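Local coordinates for protein cellulase (PDB 5HOS) that probably hydrolyses internal beta-1,4-glycosidic bonds of cellulose, as an endo-beta-1,4-glucanase of glycosyl hydrolase family 5, at residues I75-E78 and R79-R83; P45-L48 and N49-R53; C243-A246 and T247-V250. One frame throughout, in Å; residues are numbered along the deposited sequence.

Interaction 1: residues I75-E78 and R79-R83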
ATOM      1  N   ILE A  75      -6.555   2.621   6.076  1.00 15.43           N
ATOM      2  CA  ILE A  75      -7.547   3.397   6.814  1.00 17.25           C
ATOM      3  C   ILE A  75      -8.544   3.962   5.820  1.00 17.82           C
ATOM      4  O   ILE A  75      -8.227   4.089   4.634  1.00 17.62           O
ATOM      5  CB  ILE A  75      -6.913   4.518   7.666  1.00 18.24           C
ATOM      6  CG1 ILE A  75      -6.220   5.597   6.815  1.00 19.62           C
ATOM      7  CG2 ILE A  75      -5.915   3.919   8.641  1.00 18.96           C
ATOM      8  CD1 ILE A  75      -7.080   6.780   6.443  1.00 23.20           C
ATOM      9  N   LEU A  76      -9.751   4.268   6.299  1.00 19.15           N
ATOM     10  CA  LEU A  76     -10.791   4.861   5.461  1.00 18.25           C
ATOM     11  C   LEU A  76     -10.777   6.361   5.580  1.00 17.43           C
ATOM     12  O   LEU A  76     -10.917   6.889   6.685  1.00 17.84           O
ATOM     13  CB  LEU A  76     -12.187   4.392   5.874  1.00 20.67           C
ATOM     14  CG  LEU A  76     -12.860   3.211   5.199  1.00 26.33           C
ATOM     15  CD1 LEU A  76     -14.343   3.273   5.537  1.00 28.26           C
ATOM     16  CD2 LEU A  76     -12.662   3.180   3.695  1.00 27.19           C
ATOM     17  N   TRP A  77     -10.659   7.047   4.446  1.00 17.15           N
ATOM     18  CA  TRP A  77     -10.682   8.516   4.398  1.00 17.90           C
ATOM     19  C   TRP A  77     -11.843   9.079   5.236  1.00 17.93           C
ATOM     20  O   TRP A  77     -11.650   9.968   6.057  1.00 18.27           O
ATOM     21  CB  TRP A  77     -10.807   8.986   2.940  1.00 17.52           C
ATOM     22  CG  TRP A  77     -10.630  10.466   2.683  1.00 17.84           C
ATOM     23  CD1 TRP A  77     -10.575  11.485   3.598  1.00 17.86           C
ATOM     24  CD2 TRP A  77     -10.540  11.089   1.402  1.00 16.83           C
ATOM     25  NE1 TRP A  77     -10.441  12.689   2.967  1.00 17.40           N
ATOM     26  CE2 TRP A  77     -10.424  12.479   1.615  1.00 17.15           C
ATOM     27  CE3 TRP A  77     -10.551  10.604   0.087  1.00 13.76           C
ATOM     28  CZ2 TRP A  77     -10.300  13.397   0.560  1.00 18.98           C
ATOM     29  CZ3 TRP A  77     -10.431  11.527  -0.972  1.00 17.52           C
ATOM     30  CH2 TRP A  77     -10.314  12.896  -0.724  1.00 18.00           C
ATOM     31  N   GLU A  78     -13.035   8.527   5.043  1.00 18.28           N
ATOM     32  CA  GLU A  78     -14.238   9.068   5.665  1.00 18.79           C
ATOM     33  C   GLU A  78     -14.271   8.893   7.180  1.00 19.72           C
ATOM     34  O   GLU A  78     -14.926   9.680   7.880  1.00 22.44           O
ATOM     35  CB  GLU A  78     -15.492   8.446   5.047  1.00 18.85           C
ATOM     36  CG  GLU A  78     -15.647   8.773   3.566  1.00 19.04           C
ATOM     37  CD  GLU A  78     -14.982   7.782   2.622  1.00 18.78           C
ATOM     38  OE1 GLU A  78     -14.220   6.888   3.064  1.00 17.67           O
ATOM     39  OE2 GLU A  78     -15.224   7.910   1.404  1.00 19.40           O
ATOM     40  N   ARG A  79     -13.585   7.873   7.686  1.00 18.70           N
ATOM     41  CA  ARG A  79     -13.430   7.693   9.132  1.00 20.54           C
ATOM     42  C   ARG A  79     -12.423   8.685   9.713  1.00 19.92           C
ATOM     43  O   ARG A  79     -12.620   9.203  10.803  1.00 20.67           O
ATOM     44  CB  ARG A  79     -13.019   6.263   9.454  1.00 20.50           C
ATOM     45  CG  ARG A  79     -14.092   5.255   9.077  1.00 20.54           C
ATOM     46  CD  ARG A  79     -13.807   3.867   9.608  1.00 20.66           C
ATOM     47  NE  ARG A  79     -14.988   3.017   9.393  1.00 19.18           N
ATOM     48  CZ  ARG A  79     -15.011   1.801   8.853  1.00 19.60           C
ATOM     49  NH1 ARG A  79     -13.902   1.160   8.480  1.00 22.15           N
ATOM     50  NH2 ARG A  79     -16.191   1.186   8.719  1.00 23.31           N
ATOM     51  N   LEU A  80     -11.343   8.939   8.987  1.00 16.75           N
ATOM     52  CA  LEU A  80     -10.334   9.897   9.431  1.00 17.37           C
ATOM     53  C   LEU A  80     -10.747  11.363   9.243  1.00 18.17           C
ATOM     54  O   LEU A  80     -10.385  12.204  10.065  1.00 17.68           O
ATOM     55  CB  LEU A  80      -9.003   9.625   8.741  1.00 17.53           C
ATOM     56  CG  LEU A  80      -7.832  10.531   9.153  1.00 18.39           C
ATOM     57  CD1 LEU A  80      -7.532  10.442  10.642  1.00 18.66           C
ATOM     58  CD2 LEU A  80      -6.610  10.172   8.340  1.00 19.12           C
ATOM     59  N   GLN A  81     -11.470  11.666   8.163  1.00 18.66           N
ATOM     60  CA  GLN A  81     -11.909  13.027   7.860  1.00 18.81           C
ATOM     61  C   GLN A  81     -13.353  12.988   7.370  1.00 20.07           C
ATOM     62  O   GLN A  81     -13.598  12.914   6.169  1.00 19.13           O
ATOM     63  CB  GLN A  81     -10.996  13.683   6.832  1.00 20.26           C
ATOM     64  CG  GLN A  81     -11.264  15.172   6.664  1.00 21.10           C
ATOM     65  CD  GLN A  81     -10.445  15.802   5.563  1.00 19.59           C
ATOM     66  OE1 GLN A  81     -10.184  15.174   4.536  1.00 19.42           O
ATOM     67  NE2 GLN A  81     -10.050  17.056   5.757  1.00 21.04           N
ATOM     68  N   PRO A  82     -14.314  13.027   8.310  1.00 20.24           N
ATOM     69  CA  PRO A  82     -15.734  12.849   7.948  1.00 21.63           C
ATOM     70  C   PRO A  82     -16.358  13.939   7.061  1.00 20.94           C
ATOM     71  O   PRO A  82     -17.380  13.680   6.428  1.00 21.77           O
ATOM     72  CB  PRO A  82     -16.434  12.786   9.314  1.00 24.10           C
ATOM     73  CG  PRO A  82     -15.382  12.316  10.257  1.00 22.93           C
ATOM     74  CD  PRO A  82     -14.122  12.978   9.771  1.00 20.69           C
ATOM     75  N   ARG A  83     -15.759  15.130   7.015  1.00 22.07           N
ATOM     76  CA  ARG A  83     -16.255  16.237   6.200  1.00 22.59           C
ATOM     77  C   ARG A  83     -15.152  16.811   5.342  1.00 21.52           C
ATOM     78  O   ARG A  83     -14.026  16.971   5.811  1.00 22.45           O
ATOM     79  CB  ARG A  83     -16.822  17.345   7.093  1.00 24.25           C
ATOM     80  CG  ARG A  83     -18.066  16.922   7.844  1.00 26.05           C
ATOM     81  CD  ARG A  83     -18.621  18.048   8.705  1.00 30.71           C
ATOM     82  NE  ARG A  83     -19.803  17.591   9.431  1.00 35.79           N
ATOM     83  CZ  ARG A  83     -21.046  17.537   8.943  1.00 39.67           C
ATOM     84  NH1 ARG A  83     -21.333  17.923   7.696  1.00 39.89           N
ATOM     85  NH2 ARG A  83     -22.029  17.087   9.723  1.00 39.79           N
TER
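W77 and Q81 both carry CG opposite the backbone N (chi1 -171° and -170°), which sends the indole and the extended amide chain off one flank of the short helix 77-80, side by side and pointing the same way. The amide plane lies nearly level with the ring. W77 NE1 therefore gives its hydrogen to Q81 OE1 at 3.0 Å in an almost straight bond (172° at the hydrogen), with the acceptor in the ring plane and the donor in the plane of the amide carbonyl. Behind this pair the backbone of the same two residues is bonded as well, Q81 N donating to W77 O at 2.7 Å. The far side of the amide is engaged too: Q81 NE2 donates to G86 O and D137 OD2, so the group is fixed in its rotation and the buried indole N-H keeps its acceptor.

On another flank, the extended R79 side chain passes obliquely across L76. The methyl L76 CD1 sits over one face of the guanidinium, toward its rim and 3.6 Å from R79 NH1, while L76 CB lies 3.8 Å from R79 CG. The N-H groups of R79 give hydrogen bonds to the carbonyl oxygens of A37, I39, Q43 and P45, an arrangement that probably spreads its buried charge. L76 O accepts from L80 N at 3.1 Å and more weakly from R79 N. I75 CD1 meets L80 CD2 at 3.9 Å, joining the strand end to the helix, and P82 CA sends a CA-H...O contact to E78 O at 3.3 Å just past the last turn. With L76 as N-cap, this is a short helix set directly on the C-terminal end of barrel strand 70-75, part of a beta-alpha connection of the (beta/alpha)8 fold.

Interaction 2: residues P45-L48 and N49-R53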
ATOM      1  N   PRO A  45     -19.838   6.655  10.466  1.00 40.48           N
ATOM      2  CA  PRO A  45     -18.429   6.409  10.797  1.00 39.34           C
ATOM      3  C   PRO A  45     -18.089   4.944  11.083  1.00 35.89           C
ATOM      4  O   PRO A  45     -16.920   4.560  10.980  1.00 34.73           O
ATOM      5  CB  PRO A  45     -18.219   7.252  12.059  1.00 41.35           C
ATOM      6  CG  PRO A  45     -19.555   7.277  12.711  1.00 43.59           C
ATOM      7  CD  PRO A  45     -20.553   7.298  11.585  1.00 43.33           C
ATOM      8  N   GLY A  46     -19.094   4.138  11.436  1.00 33.58           N
ATOM      9  CA  GLY A  46     -18.843   2.785  11.897  1.00 30.51           C
ATOM     10  C   GLY A  46     -18.397   2.836  13.349  1.00 33.13           C
ATOM     11  O   GLY A  46     -18.067   3.903  13.871  1.00 35.48           O
ATOM     12  N   VAL A  47     -18.386   1.679  13.998  1.00 33.12           N
ATOM     13  CA  VAL A  47     -18.087   1.581  15.422  1.00 36.53           C
ATOM     14  C   VAL A  47     -16.835   0.735  15.628  1.00 31.40           C
ATOM     15  O   VAL A  47     -16.768  -0.398  15.154  1.00 30.78           O
ATOM     16  CB  VAL A  47     -19.286   0.961  16.180  1.00 42.29           C
ATOM     17  CG1 VAL A  47     -18.911   0.621  17.615  1.00 44.71           C
ATOM     18  CG2 VAL A  47     -20.474   1.918  16.153  1.00 46.05           C
ATOM     19  N   LEU A  48     -15.856   1.293  16.344  1.00 31.61           N
ATOM     20  CA  LEU A  48     -14.598   0.613  16.623  1.00 30.76           C
ATOM     21  C   LEU A  48     -14.846  -0.683  17.386  1.00 28.63           C
ATOM     22  O   LEU A  48     -15.625  -0.705  18.330  1.00 33.63           O
ATOM     23  CB  LEU A  48     -13.667   1.529  17.431  1.00 30.65           C
ATOM     24  CG  LEU A  48     -12.285   1.000  17.826  1.00 31.22           C
ATOM     25  CD1 LEU A  48     -11.401   0.780  16.604  1.00 30.08           C
ATOM     26  CD2 LEU A  48     -11.636   1.971  18.801  1.00 30.19           C
ATOM     27  N   ASN A  49     -14.183  -1.750  16.942  1.00 29.83           N
ATOM     28  CA  ASN A  49     -14.288  -3.102  17.511  1.00 30.93           C
ATOM     29  C   ASN A  49     -15.581  -3.860  17.219  1.00 31.16           C
ATOM     30  O   ASN A  49     -15.786  -4.940  17.768  1.00 31.65           O
ATOM     31  CB  ASN A  49     -13.967  -3.106  19.016  1.00 31.97           C
ATOM     32  CG  ASN A  49     -12.549  -2.670  19.296  1.00 34.71           C
ATOM     33  OD1 ASN A  49     -11.627  -3.030  18.559  1.00 35.06           O
ATOM     34  ND2 ASN A  49     -12.361  -1.889  20.350  1.00 36.14           N
ATOM     35  N   ILE A  50     -16.417  -3.311  16.336  1.00 32.71           N
ATOM     36  CA  ILE A  50     -17.626  -3.972  15.837  1.00 35.28           C
ATOM     37  C   ILE A  50     -17.558  -4.023  14.300  1.00 34.32           C
ATOM     38  O   ILE A  50     -17.529  -5.110  13.714  1.00 35.83           O
ATOM     39  CB  ILE A  50     -18.902  -3.248  16.326  1.00 38.23           C
ATOM     40  CG1 ILE A  50     -19.009  -3.363  17.854  1.00 41.71           C
ATOM     41  CG2 ILE A  50     -20.147  -3.843  15.671  1.00 40.35           C
ATOM     42  CD1 ILE A  50     -19.993  -2.414  18.505  1.00 46.08           C
ATOM     43  N   ASP A  51     -17.523  -2.851  13.660  1.00 30.80           N
ATOM     44  CA  ASP A  51     -17.408  -2.751  12.195  1.00 31.21           C
ATOM     45  C   ASP A  51     -15.970  -2.820  11.670  1.00 31.26           C
ATOM     46  O   ASP A  51     -15.740  -3.300  10.559  1.00 32.49           O
ATOM     47  CB  ASP A  51     -18.043  -1.450  11.707  1.00 31.86           C
ATOM     48  CG  ASP A  51     -19.510  -1.383  12.011  1.00 32.94           C
ATOM     49  OD1 ASP A  51     -20.211  -2.357  11.682  1.00 31.71           O
ATOM     50  OD2 ASP A  51     -19.953  -0.362  12.574  1.00 35.69           O
ATOM     51  N   TYR A  52     -15.022  -2.306  12.450  1.00 27.12           N
ATOM     52  CA  TYR A  52     -13.610  -2.293  12.073  1.00 22.65           C
ATOM     53  C   TYR A  52     -12.740  -2.306  13.336  1.00 23.50           C
ATOM     54  O   TYR A  52     -13.244  -2.099  14.438  1.00 23.76           O
ATOM     55  CB  TYR A  52     -13.317  -1.044  11.233  1.00 24.42           C
ATOM     56  CG  TYR A  52     -13.403   0.269  11.997  1.00 23.10           C
ATOM     57  CD1 TYR A  52     -14.622   0.910  12.190  1.00 22.65           C
ATOM     58  CD2 TYR A  52     -12.247   0.880  12.512  1.00 23.30           C
ATOM     59  CE1 TYR A  52     -14.702   2.114  12.879  1.00 17.14           C
ATOM     60  CE2 TYR A  52     -12.321   2.076  13.212  1.00 23.54           C
ATOM     61  CZ  TYR A  52     -13.538   2.694  13.386  1.00 23.21           C
ATOM     62  OH  TYR A  52     -13.609   3.884  14.071  1.00 25.29           O
ATOM     63  N   ARG A  53     -11.440  -2.534  13.153  1.00 22.50           N
ATOM     64  CA  ARG A  53     -10.477  -2.652  14.255  1.00 23.57           C
ATOM     65  C   ARG A  53      -9.125  -2.093  13.836  1.00 22.94           C
ATOM     66  O   ARG A  53      -8.819  -2.031  12.644  1.00 22.91           O
ATOM     67  CB  ARG A  53     -10.283  -4.126  14.646  1.00 27.37           C
ATOM     68  CG  ARG A  53      -9.715  -4.993  13.523  1.00 31.44           C
ATOM     69  CD  ARG A  53      -9.347  -6.399  13.963  1.00 35.88           C
ATOM     70  NE  ARG A  53      -8.133  -6.458  14.784  1.00 34.09           N
ATOM     71  CZ  ARG A  53      -8.088  -6.548  16.118  1.00 36.54           C
ATOM     72  NH1 ARG A  53      -9.199  -6.578  16.862  1.00 37.22           N
ATOM     73  NH2 ARG A  53      -6.902  -6.607  16.727  1.00 38.15           N
TER
HETATM   74  O   HOH W   1     -15.118   5.705  12.722  1.00 34.10           O
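V47 to I50 forms a type II beta turn with L48 and N49 at its corners, and V47 O accepts twice, from I50 N at 3.2 Å and from D51 N at 3.0 Å, so the chain folds back in an alpha turn that brings L48 and Y52 into a single backbone bridge. It belongs to the long surface loop between strand 29-34 and helix 57-65 of the (beta/alpha)8 barrel.

D51 turns its carboxylate back to the start of the turn, where OD2 uses its anti lone pair to accept V47 N at 2.9 Å. Across the turn Y52 sets its ring against L48. Its CG lies between backbone N and carbonyl carbon (chi1 68°), which brings one ring face up to L48 CA in a CH-pi contact, the CA 4.2 Å from the ring centroid; the L48 side chain crosses the ring at about a right angle, with CD1 3.7 Å from Y52 CE2. The carbonyl carbon of G46 lies at the ring's edge. Y52 OH bonds Q92 NE2, and R53 leaves the turn for a salt bridge with E59 and a cation-pi contact with W309. One water closes the arrangement, donating to P45 O at 2.8 Å and lying 2.7 Å from Y52 OH.

Interaction 3: residues C243-A246 and T247-V250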
ATOM      1  N   CYS A 243      -1.761 -19.790  -8.636  1.00 28.17           N
ATOM      2  CA  CYS A 243      -0.852 -18.976  -9.456  1.00 28.18           C
ATOM      3  C   CYS A 243      -0.704 -19.591 -10.840  1.00 29.14           C
ATOM      4  O   CYS A 243      -0.681 -20.809 -10.986  1.00 31.54           O
ATOM      5  CB  CYS A 243       0.512 -18.847  -8.785  1.00 28.87           C
ATOM      6  SG  CYS A 243       0.398 -18.101  -7.142  1.00 31.59           S
ATOM      7  N   VAL A 244      -0.579 -18.730 -11.845  1.00 23.39           N
ATOM      8  CA  VAL A 244      -0.568 -19.160 -13.250  1.00 27.96           C
ATOM      9  C   VAL A 244       0.649 -20.040 -13.567  1.00 27.56           C
ATOM     10  O   VAL A 244       0.520 -21.034 -14.276  1.00 28.89           O
ATOM     11  CB  VAL A 244      -0.618 -17.933 -14.208  1.00 28.39           C
ATOM     12  CG1 VAL A 244      -0.422 -18.347 -15.667  1.00 31.44           C
ATOM     13  CG2 VAL A 244      -1.933 -17.172 -14.041  1.00 29.16           C
ATOM     14  N   SER A 245       1.817 -19.662 -13.043  1.00 29.42           N
ATOM     15  CA  SER A 245       3.068 -20.365 -13.303  1.00 28.30           C
ATOM     16  C   SER A 245       4.093 -20.074 -12.221  1.00 29.04           C
ATOM     17  O   SER A 245       3.918 -19.161 -11.406  1.00 30.22           O
ATOM     18  CB  SER A 245       3.655 -19.951 -14.663  1.00 28.29           C
ATOM     19  OG  SER A 245       4.515 -18.820 -14.562  1.00 28.51           O
ATOM     20  N   ALA A 246       5.186 -20.833 -12.268  1.00 27.98           N
ATOM     21  CA  ALA A 246       6.307 -20.680 -11.339  1.00 26.67           C
ATOM     22  C   ALA A 246       7.117 -19.411 -11.566  1.00 26.43           C
ATOM     23  O   ALA A 246       7.949 -19.065 -10.728  1.00 30.09           O
ATOM     24  CB  ALA A 246       7.224 -21.895 -11.427  1.00 27.56           C
ATOM     25  N   THR A 247       6.900 -18.743 -12.700  1.00 27.13           N
ATOM     26  CA  THR A 247       7.614 -17.527 -13.063  1.00 27.14           C
ATOM     27  C   THR A 247       6.694 -16.323 -13.363  1.00 26.10           C
ATOM     28  O   THR A 247       7.195 -15.256 -13.729  1.00 26.88           O
ATOM     29  CB  THR A 247       8.490 -17.795 -14.300  1.00 28.04           C
ATOM     30  OG1 THR A 247       7.663 -18.279 -15.362  1.00 29.79           O
ATOM     31  CG2 THR A 247       9.562 -18.845 -13.991  1.00 29.52           C
ATOM     32  N   VAL A 248       5.378 -16.474 -13.188  1.00 25.91           N
ATOM     33  CA  VAL A 248       4.409 -15.419 -13.556  1.00 25.83           C
ATOM     34  C   VAL A 248       4.588 -14.100 -12.777  1.00 25.33           C
ATOM     35  O   VAL A 248       4.262 -13.026 -13.293  1.00 26.92           O
ATOM     36  CB  VAL A 248       2.934 -15.919 -13.468  1.00 26.85           C
ATOM     37  CG1 VAL A 248       2.473 -16.088 -12.021  1.00 26.06           C
ATOM     38  CG2 VAL A 248       1.997 -14.977 -14.216  1.00 28.82           C
ATOM     39  N   GLY A 249       5.102 -14.179 -11.550  1.00 24.69           N
ATOM     40  CA  GLY A 249       5.397 -12.982 -10.769  1.00 24.00           C
ATOM     41  C   GLY A 249       6.477 -12.149 -11.422  1.00 24.33           C
ATOM     42  O   GLY A 249       6.281 -10.968 -11.709  1.00 26.15           O
ATOM     43  N   VAL A 250       7.606 -12.793 -11.690  1.00 25.38           N
ATOM     44  CA  VAL A 250       8.744 -12.150 -12.348  1.00 26.17           C
ATOM     45  C   VAL A 250       8.306 -11.551 -13.696  1.00 25.92           C
ATOM     46  O   VAL A 250       8.610 -10.391 -14.003  1.00 26.59           O
ATOM     47  CB  VAL A 250       9.898 -13.159 -12.566  1.00 25.44           C
ATOM     48  CG1 VAL A 250      10.984 -12.586 -13.472  1.00 25.47           C
ATOM     49  CG2 VAL A 250      10.489 -13.579 -11.225  1.00 26.91           C
TER
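The start of helix 248-262 is prepared by an ST turn at S245, two residues ahead of the N-cap residue T247. S245 OG accepts T247 N at 3.0 Å with an angle of 151° at the hydrogen, which ties the side chain to the backbone of the chain as it bends into the helix. The torsion behind this is chi1 of 89°: it leaves the hydroxyl between the backbone N and the carbonyl carbon of S245, where it faces T247 N. The same oxygen comes within 2.9 Å of V248 N, the first residue of the helix.

V248 packs back on the residues before the N-cap. Its CB lies 3.5 Å from S245 OG, its CG1 branch rests 3.5 Å from S245 O, and its CG2 branch turns to V244, 3.9 Å from CB of that residue. V248 thus touches both V244 and S245, and it also meets L232. T247 makes no capping bond with its own side chain; its OG1 pairs instead with E251 OE2, one turn further along the helix. Just upstream, C243 is joined to C280 by a disulfide, and A246 touches L282, so the lead-in is attached to helix 278-293. S245 OG thus serves as acceptor for the T247 N-H, while the T247 hydroxyl is engaged by E251, so both polar groups of T247 named here are paired by neighbours in sequence.

All three contacts lie in beta-alpha connections at the C-terminal end of the barrel strands, the end where family 5 enzymes keep their active site; in this family the catalytic glutamates lie at the C-terminal ends of the fourth and seventh strands, which here would be 152-155 and 267-273. Interactions 1 and 2 are neighbours, their centres about 13 Å apart: R79 NE probably bonds P45 O at 2.9 Å, and R79 CZ packs on Y52 CD1 at 3.5 Å, so R79 joins the short helix after the second strand to the loop after the first. Interaction 3 stands apart, after the sixth strand, its centre about 37 Å from either of the others and its nearest atoms about 26 Å away.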